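PDB 4HDE: SCO1/SenC family lipoprotein from Bacillus anthracis, which probably binds copper and helps deliver it to cytochrome c oxidase, as other membrane-anchored Sco proteins of the thioredoxin-fold superfamily do. Local coordinates for residues F15-Q20 with T104-E109; M40-Q45 with K87-K92. One frame throughout, in Å; residues are numbered along the deposited sequence.

Contact 1 of 2, residues F15-Q20 with T104-E109; sequences FQFTNQ and TGYSLE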
# COMPACT_ATOMS: atom_id res chain seq x y z
N PHE A 15 -5.79 -12.73 -1.46
CA PHE A 15 -4.93 -12.59 -2.64
C PHE A 15 -3.51 -13.10 -2.36
O PHE A 15 -3.04 -13.12 -1.23
CB PHE A 15 -4.87 -11.13 -3.10
CG PHE A 15 -4.21 -10.21 -2.12
CD1 PHE A 15 -2.86 -9.89 -2.22
CD2 PHE A 15 -4.95 -9.63 -1.09
CE1 PHE A 15 -2.26 -9.05 -1.32
CE2 PHE A 15 -4.35 -8.79 -0.18
CZ PHE A 15 -3.00 -8.49 -0.30
N GLN A 16 -2.84 -13.50 -3.44
CA GLN A 16 -1.46 -13.92 -3.39
C GLN A 16 -0.76 -13.36 -4.61
O GLN A 16 -0.99 -13.81 -5.73
CB GLN A 16 -1.35 -15.45 -3.38
CG GLN A 16 0.08 -15.97 -3.38
CD GLN A 16 0.13 -17.48 -3.49
OE1 GLN A 16 -0.70 -18.19 -2.92
NE2 GLN A 16 1.10 -17.98 -4.24
N PHE A 17 0.07 -12.35 -4.41
CA PHE A 17 0.77 -11.71 -5.51
C PHE A 17 2.26 -11.99 -5.36
O PHE A 17 2.64 -12.90 -4.63
CB PHE A 17 0.48 -10.20 -5.54
CG PHE A 17 -0.99 -9.85 -5.73
CD1 PHE A 17 -1.85 -10.71 -6.41
CD2 PHE A 17 -1.50 -8.66 -5.23
CE1 PHE A 17 -3.20 -10.36 -6.59
CE2 PHE A 17 -2.83 -8.31 -5.40
CZ PHE A 17 -3.69 -9.16 -6.07
N THR A 18 3.10 -11.24 -6.07
CA THR A 18 4.54 -11.44 -6.02
C THR A 18 5.22 -10.15 -5.56
O THR A 18 4.87 -9.07 -6.04
CB THR A 18 5.09 -11.84 -7.40
OG1 THR A 18 4.44 -13.05 -7.83
CG2 THR A 18 6.59 -12.08 -7.34
N ASN A 19 6.18 -10.25 -4.65
CA ASN A 19 6.88 -9.06 -4.15
C ASN A 19 8.13 -8.70 -4.94
O ASN A 19 8.43 -9.32 -5.97
CB ASN A 19 7.16 -9.16 -2.64
CG ASN A 19 8.25 -10.16 -2.31
OD1 ASN A 19 8.95 -10.68 -3.18
ND2 ASN A 19 8.43 -10.40 -1.02
N GLN A 20 8.87 -7.71 -4.44
CA GLN A 20 9.99 -7.14 -5.16
C GLN A 20 11.19 -8.09 -5.19
O GLN A 20 12.17 -7.83 -5.87
CB GLN A 20 10.38 -5.78 -4.57
CG GLN A 20 11.00 -5.81 -3.17
CD GLN A 20 9.98 -5.61 -2.07
OE1 GLN A 20 8.82 -5.95 -2.21
NE2 GLN A 20 10.43 -5.06 -0.95
N THR A 104 3.28 -7.16 -7.48
CA THR A 104 3.02 -7.16 -8.91
C THR A 104 2.80 -8.61 -9.33
O THR A 104 2.54 -9.48 -8.49
CB THR A 104 4.19 -6.51 -9.67
OG1 THR A 104 3.79 -6.30 -11.03
CG2 THR A 104 5.44 -7.36 -9.62
N GLY A 105 2.87 -8.88 -10.63
CA GLY A 105 2.83 -10.23 -11.15
C GLY A 105 1.51 -10.65 -11.75
O GLY A 105 1.41 -11.70 -12.37
N TYR A 106 0.51 -9.80 -11.59
CA TYR A 106 -0.85 -10.02 -12.04
C TYR A 106 -1.08 -9.19 -13.31
O TYR A 106 -0.22 -8.42 -13.71
CB TYR A 106 -1.81 -9.59 -10.93
CG TYR A 106 -1.36 -8.36 -10.19
CD1 TYR A 106 -0.89 -8.44 -8.89
CD2 TYR A 106 -1.40 -7.11 -10.79
CE1 TYR A 106 -0.47 -7.31 -8.21
CE2 TYR A 106 -0.98 -5.97 -10.13
CZ TYR A 106 -0.52 -6.08 -8.84
OH TYR A 106 -0.12 -4.96 -8.16
N SER A 107 -2.24 -9.36 -13.95
CA SER A 107 -2.55 -8.56 -15.13
C SER A 107 -3.09 -7.17 -14.75
O SER A 107 -3.51 -6.93 -13.62
CB SER A 107 -3.57 -9.27 -16.01
OG SER A 107 -4.83 -9.30 -15.37
N LEU A 108 -3.08 -6.27 -15.72
CA LEU A 108 -3.68 -4.97 -15.51
C LEU A 108 -5.18 -5.12 -15.21
O LEU A 108 -5.71 -4.45 -14.33
CB LEU A 108 -3.45 -4.07 -16.72
CG LEU A 108 -4.08 -2.67 -16.66
CD1 LEU A 108 -3.56 -1.87 -15.49
CD2 LEU A 108 -3.79 -1.95 -17.96
N GLU A 109 -5.85 -6.00 -15.95
CA GLU A 109 -7.26 -6.26 -15.68
C GLU A 109 -7.49 -6.71 -14.24
O GLU A 109 -8.41 -6.24 -13.57
CB GLU A 109 -7.83 -7.28 -16.66
CG GLU A 109 -9.30 -7.57 -16.44
CD GLU A 109 -9.93 -8.37 -17.56
OE1 GLU A 109 -9.23 -8.67 -18.55
OE2 GLU A 109 -11.14 -8.69 -17.45

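Contact 2 of 2, residues M40-Q45 with K87-K92; sequences MFTNCQ and KAFIQK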
# COMPACT_ATOMS: atom_id res chain seq x y z
N MSE A 40 0.47 2.40 -6.64
CA MSE A 40 1.47 3.23 -7.31
C MSE A 40 2.04 2.52 -8.52
O MSE A 40 1.67 1.40 -8.83
CB MSE A 40 2.60 3.57 -6.34
CG MSE A 40 3.15 2.36 -5.60
SE MSE A 40 5.07 2.45 -5.35
CE MSE A 40 5.62 1.88 -7.13
N PHE A 41 2.92 3.20 -9.25
CA PHE A 41 3.64 2.56 -10.35
C PHE A 41 4.98 3.23 -10.54
O PHE A 41 5.13 4.42 -10.26
CB PHE A 41 2.81 2.48 -11.65
CG PHE A 41 2.49 3.81 -12.29
CD1 PHE A 41 3.06 4.16 -13.51
CD2 PHE A 41 1.59 4.67 -11.70
CE1 PHE A 41 2.75 5.37 -14.11
CE2 PHE A 41 1.27 5.88 -12.30
CZ PHE A 41 1.85 6.24 -13.48
N THR A 42 5.97 2.48 -11.00
CA THR A 42 7.34 2.98 -11.00
C THR A 42 7.63 4.02 -12.08
O THR A 42 8.57 4.80 -11.94
CB THR A 42 8.41 1.86 -11.06
OG1 THR A 42 8.46 1.30 -12.37
CG2 THR A 42 8.11 0.77 -10.04
N ASN A 43 6.83 4.05 -13.14
CA ASN A 43 7.05 5.04 -14.19
C ASN A 43 6.23 6.31 -14.01
O ASN A 43 6.09 7.10 -14.94
CB ASN A 43 6.81 4.43 -15.57
CG ASN A 43 7.96 3.54 -16.01
OD1 ASN A 43 9.02 4.03 -16.41
ND2 ASN A 43 7.76 2.23 -15.94
N CYS A 44 5.70 6.51 -12.81
CA CYS A 44 4.89 7.69 -12.52
C CYS A 44 5.72 8.97 -12.56
O CYS A 44 6.76 9.06 -11.92
CB CYS A 44 4.19 7.55 -11.17
SG CYS A 44 3.26 9.04 -10.72
N GLN A 45 5.24 9.96 -13.31
CA GLN A 45 5.95 11.23 -13.47
C GLN A 45 5.43 12.30 -12.51
O GLN A 45 5.89 13.45 -12.52
CB GLN A 45 5.85 11.72 -14.91
CG GLN A 45 6.52 10.79 -15.90
CD GLN A 45 6.32 11.25 -17.34
OE1 GLN A 45 5.37 11.96 -17.65
NE2 GLN A 45 7.23 10.83 -18.21
N LYS A 87 12.02 -3.35 -6.80
CA LYS A 87 13.15 -3.39 -5.89
C LYS A 87 14.04 -2.16 -6.09
O LYS A 87 14.47 -1.51 -5.13
CB LYS A 87 13.95 -4.68 -6.08
CG LYS A 87 15.02 -4.93 -5.03
CD LYS A 87 15.60 -6.33 -5.15
CE LYS A 87 16.56 -6.64 -4.02
NZ LYS A 87 15.85 -6.69 -2.72
N ALA A 88 14.31 -1.82 -7.35
CA ALA A 88 15.13 -0.65 -7.64
C ALA A 88 14.43 0.64 -7.23
O ALA A 88 15.07 1.57 -6.74
CB ALA A 88 15.49 -0.61 -9.12
N PHE A 89 13.12 0.67 -7.42
CA PHE A 89 12.31 1.83 -7.05
C PHE A 89 12.37 2.09 -5.55
O PHE A 89 12.67 3.21 -5.12
CB PHE A 89 10.86 1.63 -7.52
CG PHE A 89 9.93 2.77 -7.13
CD1 PHE A 89 9.84 3.90 -7.92
CD2 PHE A 89 9.14 2.68 -5.99
CE1 PHE A 89 8.98 4.93 -7.58
CE2 PHE A 89 8.29 3.71 -5.65
CZ PHE A 89 8.21 4.83 -6.44
N ILE A 90 12.10 1.07 -4.74
CA ILE A 90 11.97 1.29 -3.30
C ILE A 90 13.30 1.66 -2.63
O ILE A 90 13.32 2.37 -1.62
CB ILE A 90 11.30 0.08 -2.59
CG1 ILE A 90 10.87 0.45 -1.15
CG2 ILE A 90 12.21 -1.12 -2.56
CD1 ILE A 90 9.89 1.61 -1.07
N GLN A 91 14.41 1.22 -3.22
CA GLN A 91 15.71 1.48 -2.62
C GLN A 91 16.03 2.97 -2.49
O GLN A 91 16.83 3.36 -1.64
CB GLN A 91 16.82 0.72 -3.35
CG GLN A 91 16.73 -0.80 -3.17
CD GLN A 91 17.83 -1.55 -3.89
OE1 GLN A 91 18.47 -1.02 -4.80
NE2 GLN A 91 18.05 -2.80 -3.50
N LYS A 92 15.39 3.80 -3.29
CA LYS A 92 15.63 5.24 -3.20
C LYS A 92 15.08 5.82 -1.91
O LYS A 92 15.65 6.76 -1.33
CB LYS A 92 15.00 5.95 -4.39
CG LYS A 92 15.10 7.46 -4.30
CD LYS A 92 14.73 8.13 -5.62
CE LYS A 92 14.86 9.64 -5.50
NZ LYS A 92 15.34 10.27 -6.75

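Contact 1 of 2, residues F15-Q20 with T104-E109
Phe-17, Thr-18, Thr-104 and Tyr-106 bring the N-terminal strand 16-18 against the turn that leads into helix 108-119. Phe-15 backs the Phe-17 ring, its CD1 3.5 Å from the ring plane near the rim, on the face away from Tyr-106. On the other face of Phe-17 comes the edge of Tyr-106, in a T-shaped stack with centroids 4.5 Å apart and planes at 64°. The CD1–CE1 side of the tyrosine does the touching, with Tyr-106 CE1 3.4 Å from Phe-17 CD2. A chi1 of -61° sets Phe-17 CG beside the backbone N and opposite the carbonyl carbon, which directs the ring to the tyrosine. Beyond the stack, the Tyr-106 hydroxyl is hydrogen-bonded to the backbone O of Ser-75, anchoring the ring to the end of strand 70-75. In this thioredoxin-like domain the strand 16-18 forms a small hairpin with 24-26, outside the central sheet, and Thr-18 pins it beside the edge strand 100-103, at Thr-104. The pin is a single antiparallel bridge, a hydrogen-bonded pair: Thr-18 N donates to Thr-104 O at 3.0 Å, and Thr-104 N returns a bond to Thr-18 O at 2.9 Å. Thr-104 OG1 turns from the strand to the backbone O of Asp-81, while Asn-19 and Gln-20 carry the attachment on to Asn-101, Trp-100 and Leu-102.

Contact 2 of 2, residues M40-Q45 with K87-K92
The selenomethionine Met-40 brings its terminal methyl over one face of the Phe-89 ring, where a central strand and a flanking helix of the thioredoxin-like fold pack together. Met-40 closes strand 35-40, in the middle of the sheet; Phe-89 sits near the end of helix 83-90, and its CG is anti to the backbone N (chi1 178°), so that the ring is held out from the helix toward the strand end. The Met-aromatic contact, given here for one of two modelled conformers of Met-40, has two parts. The methyl CE makes a CH-pi contact, 4.0 Å from the centroid and 27° off the normal. The selenium stands more to the side, 52° off the normal, and makes the closest approach, SE to Phe-89 CE2 at 3.5 Å. Bends at chi2 and chi3 turn the methyl across the ring face beyond the selenium. Leu-86 and, from helix 48-64, Cys-48 and Thr-52 also touch Met-40, which is buried; Thr-52 touches Phe-89 as well. Cys-44, in this loop, and Cys-48 form the CxxxC motif that binds copper in Sco relatives, so Met-40 and Thr-42 pack close to the probable copper site.

Thr-42 reaches the same phenylalanine nearer its root, the two side chains running antiparallel. Its methyl CG2 lies 3.8 Å from Phe-89 CB, whereas Thr-42 CB faces the ring atom CD1 at 4.0 Å. No hydrogen bond joins the two segments, so the contact is apolar throughout. Thr-42 is the second residue of the type I turn from Phe-41 to Cys-44, closed by a weak bond from Cys-44 N to Phe-41 O. Methyl and hydroxyl part company at Thr-42: CG2 goes to the phenylalanine, and OG1 is hydrogen-bonded to Asp-81 OD1.

From the N terminus, the chain first forms strand 16-18; contact 1 joins 15-20 to 104-109, 84 residues apart at their closest ends, the second segment being next in the chain to the residues of strand 100-103. Within this long loop the chain builds strand 35-40, helix 48-64, strand 70-75 and helix 83-90, and contact 2 closes a smaller loop of its own, from 40-45 to 87-92. Contact 2 is therefore nested inside contact 1. The outer closure fastens the N-terminal hairpin beside the edge of the central sheet; the inner one holds helix 83-90 against the end of strand 35-40. Their centres are 15 Å apart, yet they touch where Gln-20 O packs 3.6 Å from Lys-87 CB.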